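Local structure of (r)-specific enoyl-coa hydratase (Aeromonas punctata, 1IQ6) at the interface of chains A and B. The protein catalyses the reversible hydration of short-chain trans-2-enoyl-CoA to (3R)-3-hydroxyacyl-CoA, supplying precursors for polyhydroxyalkanoate biosynthesis. Numbering follows the deposited sequence. Chains: chain A/B, (r)-specific enoyl-coa hydratase.

The four contacts are parts of one two-fold interface of the homodimer, and each has a twin with the chains exchanged. Measured between the centres of their C-alpha atoms, contact 4 lies about 8 Å from contact 3, 10 Å from contact 1 and 12 Å from contact 2, whereas contacts 2 and 3 are about 19 Å apart. Contact 4 shares A:Tyr77 with contact 2, and A:Ser60 and B:Glu31 with contact 3. Strand 76-84 runs through contacts 1, 2 and 4. Residues assigned by similarity to substrate binding in these three meet the partner chain, so dimerisation probably helps shape the active site.

Contact 1: the interface of chains A and B. Residues chain A 72, 74-76; chain B 34, 36, 42, 48.
B:Asn34 holds its CG anti to the backbone N (chi1 -164°), which carries its amide to the loop at A:Gly74 and A:Ser75, while A:Ile76 sets CG1 beside its own backbone N (chi1 -61°) and stretches CD1 toward B:Phe48. B:Asn34 and B:Leu36 belong to the hydratase 2 motif of this MaoC-like hot-dog enzyme, and both are assigned to hydroxyacyl-CoA binding by similarity. An asparagine amide can accept and donate at once. Its oxygen OD1 takes a nearly straight hydrogen bond (173° at H) from A:Gly74 N at 3.1 Å, the donor lying somewhat off the amide plane. Its ND2 gives a weak, bent one to A:Ser75 O.

A:Gly74 has a positive phi, readily adopted without a side chain. B:Leu36 CD1 touches the CA of A:Gly74 at 3.4 Å. The other branch of the leucine, CD2, meets A:Ile76 CG1 at 3.6 Å, the two side chains crossing at about a right angle. Beyond it, A:Ile76 CD1 reaches the rim of the B:Phe48 ring in its plane, tip to tip, in a tight contact of 3.2 Å with CE1. Behind B:Leu36, the edge of B:Phe42 faces its CG within chain B and backs the branched side chain. On the other side, A:Ser75 OG donates to A:Gly72 O at 2.8 Å, a hydrogen bond within chain A that braces the loop leading into strand 76-84.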
loop_
_atom_site.group_PDB
_atom_site.type_symbol
_atom_site.label_atom_id
_atom_site.label_comp_id
_atom_site.label_asym_id
_atom_site.label_seq_id
_atom_site.Cartn_x
_atom_site.Cartn_y
_atom_site.Cartn_z
ATOM N N GLY A 72 -10.173 -3.116 14.037
ATOM C CA GLY A 72 -11.345 -3.719 13.424
ATOM C C GLY A 72 -12.293 -2.758 12.727
ATOM O O GLY A 72 -11.951 -1.604 12.479
ATOM N N GLY A 74 -14.716 -0.043 11.460
ATOM C CA GLY A 74 -14.876 1.324 11.917
ATOM C C GLY A 74 -13.564 2.080 11.998
ATOM O O GLY A 74 -13.559 3.309 12.061
ATOM N N SER A 75 -12.452 1.349 12.011
ATOM C CA SER A 75 -11.126 1.959 12.080
ATOM C C SER A 75 -10.836 2.731 10.804
ATOM O O SER A 75 -11.323 2.376 9.730
ATOM C CB SER A 75 -10.050 0.883 12.274
ATOM O OG SER A 75 -10.175 0.251 13.536
ATOM N N ILE A 76 -10.039 3.788 10.929
ATOM C CA ILE A 76 -9.672 4.613 9.784
ATOM C C ILE A 76 -8.167 4.880 9.779
ATOM O O ILE A 76 -7.597 5.309 10.781
ATOM C CB ILE A 76 -10.415 5.971 9.814
ATOM C CG1 ILE A 76 -11.926 5.744 9.741
ATOM C CG2 ILE A 76 -9.967 6.838 8.645
ATOM C CD1 ILE A 76 -12.733 6.977 10.070
ATOM N N ASN B 34 -13.758 -3.964 5.701
ATOM C CA ASN B 34 -14.293 -2.925 6.582
ATOM C C ASN B 34 -15.538 -2.358 5.889
ATOM O O ASN B 34 -15.464 -1.903 4.745
ATOM C CB ASN B 34 -13.243 -1.818 6.764
ATOM C CG ASN B 34 -13.533 -0.907 7.948
ATOM O OD1 ASN B 34 -14.653 -0.846 8.446
ATOM N ND2 ASN B 34 -12.510 -0.178 8.394
ATOM N N LEU B 36 -16.858 0.311 5.954
ATOM C CA LEU B 36 -16.676 1.703 5.547
ATOM C C LEU B 36 -16.451 1.790 4.040
ATOM O O LEU B 36 -16.730 2.817 3.418
ATOM C CB LEU B 36 -15.466 2.328 6.257
ATOM C CG LEU B 36 -15.568 2.785 7.714
ATOM C CD1 LEU B 36 -15.705 1.596 8.629
ATOM C CD2 LEU B 36 -14.325 3.578 8.077
ATOM N N PHE B 42 -24.150 1.493 6.510
ATOM C CA PHE B 42 -23.144 1.660 7.555
ATOM C C PHE B 42 -22.391 2.966 7.347
ATOM O O PHE B 42 -22.160 3.722 8.290
ATOM C CB PHE B 42 -22.140 0.507 7.534
ATOM C CG PHE B 42 -21.044 0.647 8.553
ATOM C CD1 PHE B 42 -21.284 0.365 9.893
ATOM C CD2 PHE B 42 -19.784 1.107 8.182
ATOM C CE1 PHE B 42 -20.286 0.542 10.851
ATOM C CE2 PHE B 42 -18.784 1.287 9.132
ATOM C CZ PHE B 42 -19.033 1.006 10.467
ATOM N N PHE B 48 -18.316 10.177 6.878
ATOM C CA PHE B 48 -18.088 10.086 5.439
ATOM C C PHE B 48 -19.405 10.023 4.673
ATOM O O PHE B 48 -19.461 10.366 3.491
ATOM C CB PHE B 48 -17.238 8.858 5.111
ATOM C CG PHE B 48 -15.915 8.842 5.810
ATOM C CD1 PHE B 48 -15.665 7.931 6.828
ATOM C CD2 PHE B 48 -14.920 9.750 5.463
ATOM C CE1 PHE B 48 -14.444 7.924 7.493
ATOM C CE2 PHE B 48 -13.693 9.752 6.122
ATOM C CZ PHE B 48 -13.455 8.836 7.140
#

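Contact 2: the interface of chains A and B. Residues chain A 77-80; chain B 82-84.
Antiparallel pairing of strand 76-84 from each chain joins the subunits edge to edge, so that the sheets of the two hot-dog folds continue across the homodimer. A:Gln80 pairs with B:Leu82 through a reciprocal couple of backbone bonds: A:Gln80 N to B:Leu82 O at 2.9 Å, and B:Leu82 N back to A:Gln80 O. Next to it, A:Gly79 forms an antiparallel bridge with B:Ser83. Farther along, B:Phe84 N donates to A:Leu78 O at 2.9 Å. The psi of A:Leu78 (-38°) departs from regular strand geometry, and beyond the B:Phe84 N bond two waters bridge the strands. Water 1 joins A:Leu78 O to B:Phe84 O, and water 2 spans A:Tyr77 O and the same B:Phe84 O.

The phenyl group of B:Phe84 lies alongside A:Tyr77, pointing the same way, with CD1 at 3.6 Å from A:Tyr77 CB and CE1 at 3.8 Å from its ring atom CG. The edge of the phenylalanine also lies against the peptide between A:Leu78 and A:Gly79, in its own plane. A:Tyr77 is held at its far end as well, where its phenol OH donates to the amide oxygen OE1 of A:Gln80 at 2.6 Å, the acceptor lying in the plane of the tyrosine ring. The strand pair therefore joins the subunits and steadies B:Phe84, a hydroxyacyl-CoA contact by similarity, against the partner chain.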
loop_
_atom_site.group_PDB
_atom_site.type_symbol
_atom_site.label_atom_id
_atom_site.label_comp_id
_atom_site.label_asym_id
_atom_site.label_seq_id
_atom_site.Cartn_x
_atom_site.Cartn_y
_atom_site.Cartn_z
ATOM N N TYR A 77 -7.534 4.620 8.643
ATOM C CA TYR A 77 -6.096 4.837 8.488
ATOM C C TYR A 77 -5.729 6.316 8.567
ATOM O O TYR A 77 -6.392 7.154 7.956
ATOM C CB TYR A 77 -5.644 4.331 7.122
ATOM C CG TYR A 77 -4.763 3.104 7.124
ATOM C CD1 TYR A 77 -5.101 1.999 6.346
ATOM C CD2 TYR A 77 -3.552 3.077 7.818
ATOM C CE1 TYR A 77 -4.262 0.901 6.242
ATOM C CE2 TYR A 77 -2.695 1.975 7.720
ATOM C CZ TYR A 77 -3.058 0.893 6.925
ATOM O OH TYR A 77 -2.213 -0.184 6.779
ATOM N N LEU A 78 -4.672 6.629 9.308
ATOM C CA LEU A 78 -4.176 7.999 9.394
ATOM C C LEU A 78 -2.786 8.013 8.769
ATOM O O LEU A 78 -2.411 8.962 8.085
ATOM C CB LEU A 78 -4.110 8.484 10.845
ATOM C CG LEU A 78 -5.463 8.631 11.544
ATOM C CD1 LEU A 78 -5.248 9.079 12.984
ATOM C CD2 LEU A 78 -6.327 9.635 10.789
ATOM N N GLY A 79 -2.026 6.947 8.996
ATOM C CA GLY A 79 -0.693 6.860 8.428
ATOM C C GLY A 79 -0.160 5.443 8.398
ATOM O O GLY A 79 -0.616 4.590 9.153
ATOM N N GLN A 80 0.805 5.194 7.521
ATOM C CA GLN A 80 1.427 3.881 7.397
ATOM C C GLN A 80 2.828 4.058 6.826
ATOM O O GLN A 80 2.997 4.675 5.776
ATOM C CB GLN A 80 0.606 2.983 6.461
ATOM C CG GLN A 80 1.238 1.624 6.151
ATOM C CD GLN A 80 1.245 0.676 7.339
ATOM O OE1 GLN A 80 0.193 0.212 7.785
ATOM N NE2 GLN A 80 2.432 0.381 7.854
ATOM N N LEU B 82 3.212 6.949 4.067
ATOM C CA LEU B 82 1.869 7.362 3.681
ATOM C C LEU B 82 1.119 8.060 4.797
ATOM O O LEU B 82 1.125 7.611 5.937
ATOM C CB LEU B 82 1.052 6.139 3.256
ATOM C CG LEU B 82 1.614 5.301 2.111
ATOM C CD1 LEU B 82 0.959 3.923 2.121
ATOM C CD2 LEU B 82 1.393 6.002 0.787
ATOM N N SER B 83 0.470 9.168 4.458
ATOM C CA SER B 83 -0.350 9.905 5.401
ATOM C C SER B 83 -1.673 10.105 4.663
ATOM O O SER B 83 -1.691 10.623 3.544
ATOM C CB SER B 83 0.291 11.249 5.747
ATOM O OG SER B 83 1.499 11.056 6.467
ATOM N N PHE B 84 -2.766 9.670 5.283
ATOM C CA PHE B 84 -4.092 9.759 4.684
ATOM C C PHE B 84 -4.806 10.991 5.222
ATOM O O PHE B 84 -5.048 11.111 6.421
ATOM C CB PHE B 84 -4.849 8.462 4.977
ATOM C CG PHE B 84 -4.103 7.232 4.533
ATOM C CD1 PHE B 84 -3.286 6.530 5.420
ATOM C CD2 PHE B 84 -4.175 6.805 3.208
ATOM C CE1 PHE B 84 -2.551 5.418 4.991
ATOM C CE2 PHE B 84 -3.442 5.696 2.771
ATOM C CZ PHE B 84 -2.630 5.002 3.665
HETATM O O HOH W 1 -2.918 11.765 8.605
HETATM O O HOH W 2 -7.765 9.519 7.110
#

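Contact 3: the interface of chains A and B. Residues chain A 14, 16, 18, 60-61; chain B 28-29, 31.
Charge pairing first: A:Lys16 and B:Glu31 meet tip to tip in a salt bridge, with the ammonium NZ 2.8 Å from the carboxylate oxygen OE1, in a polar patch of the homodimer interface where a lysine of strand 11-17 fastens the C-terminal end of the partner's helix 20-30. NZ comes to the anti side of that oxygen and lies 31° out of the carboxylate plane. Lysine suits the place because its chain is long: CG is anti to the backbone N (chi1 -171°), and the extended methylenes carry the charge to the partner. B:Glu31 instead bends at chi2 (-64°), turning its acid group back to the lysine.

Hydrogen bonds to the main chain come next. The same NZ donates to B:Leu29 O at 2.9 Å, from above the carbonyl plane. B:Ala28 O also lies 2.9 Å from NZ, but nearly in line with the CE-NZ bond, where no N-H points; it is a close electrostatic contact. Both carbonyls belong to the final turn of the helix, whose C-terminal end would probably favour a positive charge.

Among the apolar groups, A:Phe18 turns its ring edge to B:Leu29 O, which lies in the ring plane at 3.4 Å from CE2. One face of this phenyl ring is covered toward its rim by A:Lys16 CG of the same chain. Water 3 links the lysine to B:Ala28: it lies 2.8 Å from A:Lys16 NZ and bonds to B:Ala28 O at 3.3 Å.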
loop_
_atom_site.group_PDB
_atom_site.type_symbol
_atom_site.label_atom_id
_atom_site.label_comp_id
_atom_site.label_asym_id
_atom_site.label_seq_id
_atom_site.Cartn_x
_atom_site.Cartn_y
_atom_site.Cartn_z
ATOM N N LEU A 14 -2.422 -12.881 10.399
ATOM C CA LEU A 14 -3.052 -13.685 9.375
ATOM C C LEU A 14 -1.944 -14.211 8.483
ATOM O O LEU A 14 -0.815 -13.709 8.505
ATOM C CB LEU A 14 -4.057 -12.857 8.566
ATOM C CG LEU A 14 -3.568 -11.701 7.688
ATOM C CD1 LEU A 14 -2.839 -12.232 6.456
ATOM C CD2 LEU A 14 -4.770 -10.877 7.246
ATOM N N LYS A 16 -1.236 -15.669 4.394
ATOM C CA LYS A 16 -1.795 -15.749 3.054
ATOM C C LYS A 16 -0.717 -16.064 2.031
ATOM O O LYS A 16 0.414 -15.581 2.124
ATOM C CB LYS A 16 -2.507 -14.443 2.680
ATOM C CG LYS A 16 -3.295 -14.522 1.372
ATOM C CD LYS A 16 -4.264 -13.352 1.235
ATOM C CE LYS A 16 -5.197 -13.534 0.043
ATOM N NZ LYS A 16 -6.260 -12.493 0.003
ATOM N N PHE A 18 -0.070 -15.589 -1.718
ATOM C CA PHE A 18 -0.483 -14.914 -2.946
ATOM C C PHE A 18 0.001 -15.677 -4.176
ATOM O O PHE A 18 1.203 -15.876 -4.362
ATOM C CB PHE A 18 0.066 -13.484 -2.982
ATOM C CG PHE A 18 -0.640 -12.532 -2.056
ATOM C CD1 PHE A 18 0.053 -11.894 -1.034
ATOM C CD2 PHE A 18 -1.995 -12.253 -2.227
ATOM C CE1 PHE A 18 -0.589 -10.989 -0.192
ATOM C CE2 PHE A 18 -2.650 -11.347 -1.389
ATOM C CZ PHE A 18 -1.942 -10.714 -0.370
ATOM N N SER A 60 -0.868 -4.607 1.747
ATOM C CA SER A 60 -2.327 -4.527 1.792
ATOM C C SER A 60 -2.890 -5.352 2.947
ATOM O O SER A 60 -3.972 -5.055 3.461
ATOM C CB SER A 60 -2.942 -5.011 0.468
ATOM O OG SER A 60 -2.969 -6.430 0.374
ATOM N N LEU A 61 -2.151 -6.386 3.353
ATOM C CA LEU A 61 -2.588 -7.245 4.446
ATOM C C LEU A 61 -2.739 -6.467 5.749
ATOM O O LEU A 61 -3.523 -6.855 6.620
ATOM C CB LEU A 61 -1.604 -8.403 4.631
ATOM C CG LEU A 61 -1.565 -9.369 3.445
ATOM C CD1 LEU A 61 -0.545 -10.469 3.704
ATOM C CD2 LEU A 61 -2.954 -9.961 3.235
ATOM N N ALA B 28 -10.917 -8.305 -1.282
ATOM C CA ALA B 28 -10.596 -9.728 -1.336
ATOM C C ALA B 28 -9.093 -10.009 -1.223
ATOM O O ALA B 28 -8.685 -10.949 -0.546
ATOM C CB ALA B 28 -11.145 -10.335 -2.625
ATOM N N LEU B 29 -8.269 -9.204 -1.891
ATOM C CA LEU B 29 -6.821 -9.390 -1.850
ATOM C C LEU B 29 -6.213 -9.023 -0.500
ATOM O O LEU B 29 -5.349 -9.735 0.019
ATOM C CB LEU B 29 -6.147 -8.546 -2.935
ATOM C CG LEU B 29 -6.347 -8.958 -4.395
ATOM C CD1 LEU B 29 -5.923 -7.818 -5.305
ATOM C CD2 LEU B 29 -5.534 -10.214 -4.683
ATOM N N GLU B 31 -7.973 -8.637 2.376
ATOM C CA GLU B 31 -8.747 -9.238 3.459
ATOM C C GLU B 31 -9.415 -8.135 4.288
ATOM O O GLU B 31 -9.923 -8.392 5.380
ATOM C CB GLU B 31 -7.862 -10.110 4.362
ATOM C CG GLU B 31 -7.217 -11.293 3.648
ATOM C CD GLU B 31 -8.233 -12.298 3.132
ATOM O OE1 GLU B 31 -7.873 -13.084 2.230
ATOM O OE2 GLU B 31 -9.380 -12.310 3.632
HETATM O O HOH W 3 -7.273 -13.196 -2.460
#

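Contact 4: the interface of chains A and B. Residues chain A 60, 63-64, 67-68, 77; chain B 30-32, 54, 56.
Helix 55-68 of chain A, the long helix of the hot-dog fold, packs here against the hydratase 2 motif of chain B. A:Ser63 OG donates to the carboxylate OD2 of B:Asp32 at 2.6 Å, arriving on the anti side and near the carboxylate plane. B:Asp32 is the catalytic aspartate of this family, working with B:His37, so a residue of the partner subunit helps place a catalytic group. Its CG stands anti to the backbone N (chi1 -177°), which directs the carboxylate toward the serine.

The main chain of B:Asp32 is held from within chain B. B:His54 NE2 gives an almost straight hydrogen bond to B:Asp32 O at 3.0 Å, with the oxygen in the imidazole plane, and B:Asp32 N donates to B:Ser30 OG.

A:Gly64 suits its place because its CA lies 3.2 Å from B:Ser30 O, on the side where a side chain would stand; the same CA also touches B:Asp32 CB at 3.6 Å. A:Ser60 CB packs on B:Ser30 CB. Farther along, the flexible thioether chain of B:Met56 crosses A:Tyr77 obliquely, its CG 3.5 Å from CE1 of the phenol ring. Water 4 links the two sides, 2.7 Å from A:Ser63 OG and 2.9 Å from B:Met56 N.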
loop_
_atom_site.group_PDB
_atom_site.type_symbol
_atom_site.label_atom_id
_atom_site.label_comp_id
_atom_site.label_asym_id
_atom_site.label_seq_id
_atom_site.Cartn_x
_atom_site.Cartn_y
_atom_site.Cartn_z
ATOM N N SER A 60 -0.868 -4.607 1.747
ATOM C CA SER A 60 -2.327 -4.527 1.792
ATOM C C SER A 60 -2.890 -5.352 2.947
ATOM O O SER A 60 -3.972 -5.055 3.461
ATOM C CB SER A 60 -2.942 -5.011 0.468
ATOM O OG SER A 60 -2.969 -6.430 0.374
ATOM N N SER A 63 -4.044 -3.599 5.942
ATOM C CA SER A 63 -5.380 -3.023 5.893
ATOM C C SER A 63 -6.374 -4.098 6.352
ATOM O O SER A 63 -7.337 -3.806 7.054
ATOM C CB SER A 63 -5.700 -2.546 4.471
ATOM O OG SER A 63 -6.755 -1.600 4.479
ATOM N N GLY A 64 -6.122 -5.347 5.964
ATOM C CA GLY A 64 -7.000 -6.426 6.383
ATOM C C GLY A 64 -6.973 -6.608 7.894
ATOM O O GLY A 64 -8.011 -6.800 8.530
ATOM N N GLY A 67 -8.486 -3.242 9.562
ATOM C CA GLY A 67 -9.901 -3.084 9.273
ATOM C C GLY A 67 -10.825 -4.212 9.685
ATOM O O GLY A 67 -12.031 -4.004 9.835
ATOM N N GLN A 68 -10.282 -5.409 9.874
ATOM C CA GLN A 68 -11.120 -6.539 10.259
ATOM C C GLN A 68 -10.790 -7.202 11.595
ATOM O O GLN A 68 -11.580 -8.003 12.094
ATOM C CB GLN A 68 -11.114 -7.586 9.145
ATOM C CG GLN A 68 -11.900 -7.173 7.903
ATOM C CD GLN A 68 -13.373 -6.942 8.193
ATOM O OE1 GLN A 68 -13.762 -5.914 8.760
ATOM N NE2 GLN A 68 -14.203 -7.910 7.820
ATOM N N TYR A 77 -7.534 4.620 8.643
ATOM C CA TYR A 77 -6.096 4.837 8.488
ATOM C C TYR A 77 -5.729 6.316 8.567
ATOM O O TYR A 77 -6.392 7.154 7.956
ATOM C CB TYR A 77 -5.644 4.331 7.122
ATOM C CG TYR A 77 -4.763 3.104 7.124
ATOM C CD1 TYR A 77 -5.101 1.999 6.346
ATOM C CD2 TYR A 77 -3.552 3.077 7.818
ATOM C CE1 TYR A 77 -4.262 0.901 6.242
ATOM C CE2 TYR A 77 -2.695 1.975 7.720
ATOM C CZ TYR A 77 -3.058 0.893 6.925
ATOM O OH TYR A 77 -2.213 -0.184 6.779
ATOM N N SER B 30 -6.679 -7.912 0.063
ATOM C CA SER B 30 -6.172 -7.400 1.334
ATOM C C SER B 30 -6.810 -8.023 2.567
ATOM O O SER B 30 -6.257 -7.940 3.661
ATOM C CB SER B 30 -6.402 -5.888 1.399
ATOM O OG SER B 30 -7.794 -5.606 1.457
ATOM N N GLU B 31 -7.973 -8.637 2.376
ATOM C CA GLU B 31 -8.747 -9.238 3.459
ATOM C C GLU B 31 -9.415 -8.135 4.288
ATOM O O GLU B 31 -9.923 -8.392 5.380
ATOM C CB GLU B 31 -7.862 -10.110 4.362
ATOM C CG GLU B 31 -7.217 -11.293 3.648
ATOM C CD GLU B 31 -8.233 -12.298 3.132
ATOM O OE1 GLU B 31 -7.873 -13.084 2.230
ATOM O OE2 GLU B 31 -9.380 -12.310 3.632
ATOM N N ASP B 32 -9.419 -6.908 3.765
ATOM C CA ASP B 32 -10.036 -5.778 4.464
ATOM C C ASP B 32 -11.455 -5.523 3.975
ATOM O O ASP B 32 -11.672 -4.797 2.998
ATOM C CB ASP B 32 -9.211 -4.495 4.287
ATOM C CG ASP B 32 -9.795 -3.315 5.062
ATOM O OD1 ASP B 32 -10.835 -3.493 5.728
ATOM O OD2 ASP B 32 -9.210 -2.211 5.013
ATOM N N HIS B 54 -10.437 2.209 -0.146
ATOM C CA HIS B 54 -9.370 1.898 0.811
ATOM C C HIS B 54 -8.175 2.806 0.558
ATOM O O HIS B 54 -7.721 2.932 -0.575
ATOM C CB HIS B 54 -8.851 0.473 0.640
ATOM C CG HIS B 54 -9.873 -0.593 0.854
ATOM N ND1 HIS B 54 -10.927 -0.801 -0.008
ATOM C CD2 HIS B 54 -9.954 -1.567 1.791
ATOM C CE1 HIS B 54 -11.610 -1.862 0.386
ATOM N NE2 HIS B 54 -11.039 -2.345 1.475
ATOM N N MET B 56 -5.195 2.208 1.241
ATOM C CA MET B 56 -4.102 1.401 0.717
ATOM C C MET B 56 -4.286 1.019 -0.756
ATOM O O MET B 56 -3.332 0.610 -1.420
ATOM C CB MET B 56 -3.875 0.164 1.591
ATOM C CG MET B 56 -3.186 0.475 2.931
ATOM S SD MET B 56 -1.517 1.217 2.797
ATOM C CE MET B 56 -0.542 -0.272 2.578
HETATM O O HOH W 4 -6.759 0.888 3.360
#